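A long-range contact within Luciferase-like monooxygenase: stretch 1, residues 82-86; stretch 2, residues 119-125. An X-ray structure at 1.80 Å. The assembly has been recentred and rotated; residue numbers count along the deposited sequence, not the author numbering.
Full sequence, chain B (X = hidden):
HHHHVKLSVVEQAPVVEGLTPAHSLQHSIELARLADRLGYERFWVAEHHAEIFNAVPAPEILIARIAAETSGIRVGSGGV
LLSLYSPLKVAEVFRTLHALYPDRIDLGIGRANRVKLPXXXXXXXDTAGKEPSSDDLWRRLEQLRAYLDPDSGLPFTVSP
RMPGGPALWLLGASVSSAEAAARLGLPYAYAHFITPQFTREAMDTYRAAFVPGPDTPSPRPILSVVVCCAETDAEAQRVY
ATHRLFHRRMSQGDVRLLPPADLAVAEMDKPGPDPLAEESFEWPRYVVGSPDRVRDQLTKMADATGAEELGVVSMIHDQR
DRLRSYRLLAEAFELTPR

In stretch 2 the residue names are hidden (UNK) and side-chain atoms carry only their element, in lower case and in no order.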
# COMPACT_ATOMS: atom_id res chain seq x y z
N LEU B 82 -6.67 -1.72 12.93
CA LEU B 82 -5.95 -2.95 13.13
C LEU B 82 -6.88 -4.13 13.44
O LEU B 82 -6.53 -5.27 13.15
CB LEU B 82 -4.92 -2.78 14.25
CG LEU B 82 -4.06 -3.98 14.59
CD1 LEU B 82 -3.26 -4.49 13.41
CD2 LEU B 82 -3.12 -3.62 15.75
N SER B 83 -8.07 -3.85 13.96
CA SER B 83 -9.02 -4.92 14.25
C SER B 83 -9.46 -5.65 13.02
O SER B 83 -10.00 -6.73 13.12
CB SER B 83 -10.26 -4.40 14.95
OG SER B 83 -9.93 -3.87 16.22
N LEU B 84 -9.24 -5.04 11.84
CA LEU B 84 -9.69 -5.62 10.59
C LEU B 84 -8.66 -6.52 9.93
O LEU B 84 -8.97 -7.16 8.95
CB LEU B 84 -10.06 -4.51 9.58
CG LEU B 84 -11.08 -3.49 9.98
CD1 LEU B 84 -11.20 -2.44 8.86
CD2 LEU B 84 -12.42 -4.15 10.25
N TYR B 85 -7.42 -6.49 10.42
CA TYR B 85 -6.31 -7.07 9.72
C TYR B 85 -5.47 -8.00 10.58
O TYR B 85 -5.39 -7.84 11.77
CB TYR B 85 -5.39 -5.95 9.22
CG TYR B 85 -6.12 -4.91 8.39
CD1 TYR B 85 -6.73 -5.27 7.19
CD2 TYR B 85 -6.30 -3.63 8.85
CE1 TYR B 85 -7.45 -4.36 6.46
CE2 TYR B 85 -6.97 -2.68 8.10
CZ TYR B 85 -7.54 -3.05 6.90
OH TYR B 85 -8.18 -2.10 6.15
N SER B 86 -4.78 -8.92 9.92
CA SER B 86 -3.70 -9.66 10.58
C SER B 86 -2.62 -8.69 11.02
O SER B 86 -2.15 -7.91 10.22
CB SER B 86 -3.10 -10.66 9.59
OG SER B 86 -1.84 -11.11 10.03
N UNK B 119 -19.99 -3.74 6.52
CA UNK B 119 -18.70 -3.46 5.94
C UNK B 119 -17.62 -4.12 6.77
O UNK B 119 -16.74 -4.78 6.23
c UNK B 119 -19.47 -1.34 4.91
c UNK B 119 -17.06 -1.64 5.35
c UNK B 119 -18.47 -1.94 5.84
N UNK B 120 -17.69 -3.94 8.09
CA UNK B 120 -16.77 -4.59 9.02
C UNK B 120 -16.75 -6.09 8.77
O UNK B 120 -15.68 -6.71 8.73
c UNK B 120 -15.32 -4.17 12.21
c UNK B 120 -14.51 -4.77 13.18
c UNK B 120 -15.62 -6.87 12.81
c UNK B 120 -17.18 -4.27 10.48
c UNK B 120 -14.66 -6.12 13.47
c UNK B 120 -16.43 -6.28 11.87
c UNK B 120 -16.29 -4.92 11.53
N UNK B 121 -17.93 -6.70 8.65
CA UNK B 121 -18.01 -8.15 8.48
C UNK B 121 -17.33 -8.58 7.17
O UNK B 121 -16.58 -9.56 7.15
c UNK B 121 -19.48 -8.59 8.47
N UNK B 122 -17.56 -7.82 6.09
CA UNK B 122 -16.92 -8.08 4.79
C UNK B 122 -15.37 -7.89 4.83
O UNK B 122 -14.63 -8.61 4.17
c UNK B 122 -17.54 -7.19 3.73
N UNK B 123 -14.90 -6.90 5.60
CA UNK B 123 -13.45 -6.66 5.68
C UNK B 123 -12.80 -7.76 6.49
O UNK B 123 -11.69 -8.22 6.16
c UNK B 123 -13.69 -2.84 6.16
c UNK B 123 -12.46 -3.96 4.27
c UNK B 123 -13.52 -4.12 5.37
c UNK B 123 -13.15 -5.30 6.29
N UNK B 124 -13.50 -8.23 7.52
CA UNK B 124 -12.99 -9.31 8.35
C UNK B 124 -12.93 -10.63 7.64
O UNK B 124 -11.98 -11.40 7.85
c UNK B 124 -13.79 -8.33 10.55
n UNK B 124 -9.90 -9.50 11.62
n UNK B 124 -10.81 -11.32 12.68
c UNK B 124 -10.96 -10.15 12.09
n UNK B 124 -12.18 -9.62 11.96
c UNK B 124 -12.48 -8.34 11.31
c UNK B 124 -13.87 -9.49 9.57
N UNK B 125 -13.97 -10.94 6.89
CA UNK B 125 -14.00 -12.15 6.07
C UNK B 125 -13.78 -13.37 6.99
O UNK B 125 -12.79 -14.11 6.82
c UNK B 125 -12.90 -12.05 5.01
o UNK B 125 -11.88 -13.75 3.70
c UNK B 125 -12.95 -13.17 4.01
o UNK B 125 -14.06 -13.47 3.50
O HOH W 1 -9.42 -6.97 5.94
O HOH W 2 -9.15 -9.78 8.36

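Position 119 carries three side-chain carbons, one attached to CA and bearing the other two. A fork at the first side-chain carbon with no heteroatom identifies Val119. Val119 makes no contact with stretch 1; its backbone O accepts the helical hydrogen bond from N of position 123 at 2.9 Å.

Position 120 has seven side-chain carbons, one leading into a ring of six. With no oxygen on the ring, the residue is Phe120 rather than tyrosine. Its CA-to-CB bond points sideways, but with chi1 at 179° (t) the ring comes nearer to stretch 1, and CD2 of Phe120 lies 3.5 Å from CD2 of Leu84. The methyl approaches the ring obliquely.

Position 121 shows a single carbon beyond CA, which makes it Ala121. Its CA-to-CB bond points away from stretch 1, and CB of Ala121 is 8.5 Å from CD2 of Leu84. Position 122 again has one carbon, hence Ala122, with CB of Ala122 8.8 Å from CD2 of Leu84. Neither touches stretch 1: Ala121 points away and Ala122 is out of reach.

Position 123 has four carbons: the first is unbranched and the second forks into two methyls. Branching at the second carbon gives Leu123, since isoleucine would fork at the first. Its CA-to-CB bond points toward stretch 1, and CD1 of Leu123 packs 3.7 Å from CD1 of Leu84, an apolar contact between two buried leucines.

Position 124 has three carbons in a row, then a nitrogen, then a carbon carrying two further nitrogens. This chain ending in a guanidinium is Arg124. Chi1, chi2 and chi3 are all m, and the side chain, starting sideways, ends close to stretch 1. NH1 of Arg124 lies 3.2 Å from O of Ser83 and 3.6 Å from C of Leu84; the latter atom sits at the guanidinium edge, near its plane. NH1 also hydrogen-bonds elsewhere in the structure.

Position 125 has two carbons, the second bearing two oxygens: a short carboxylate, Asp125. Its phi of 57° marks the departure from helical geometry, and CB of Asp125 remains 7.4 Å from O of Leu84.

The contact centres on Leu84, at the end of a 3-10 segment, just after which N of Tyr85 donates to O of Leu82 at 3.1 Å. Leu84 loses 103 Å² to the other stretch, out of 293 Å² buried on both sides together. Its closest approach to Phe120 is through CD2 and to Leu123 through CD1, though CD2 of Leu84 also lies 4.2 Å from CB of Leu123; the two partners are three residues apart, nearly one helical turn. The backbones are joined through solvent: water 1 donates to O of Leu84 at 3.0 Å and to O of Leu123 at 2.6 Å, while water 2 donates to O of Leu84 at 2.7 Å and, weakly, to O of Arg124 at 3.3 Å. Apolar packing and these bridges thus converge on one residue, with the guanidinium alongside its backbone.

Stretch 2, residues 119-125: VFAALRD
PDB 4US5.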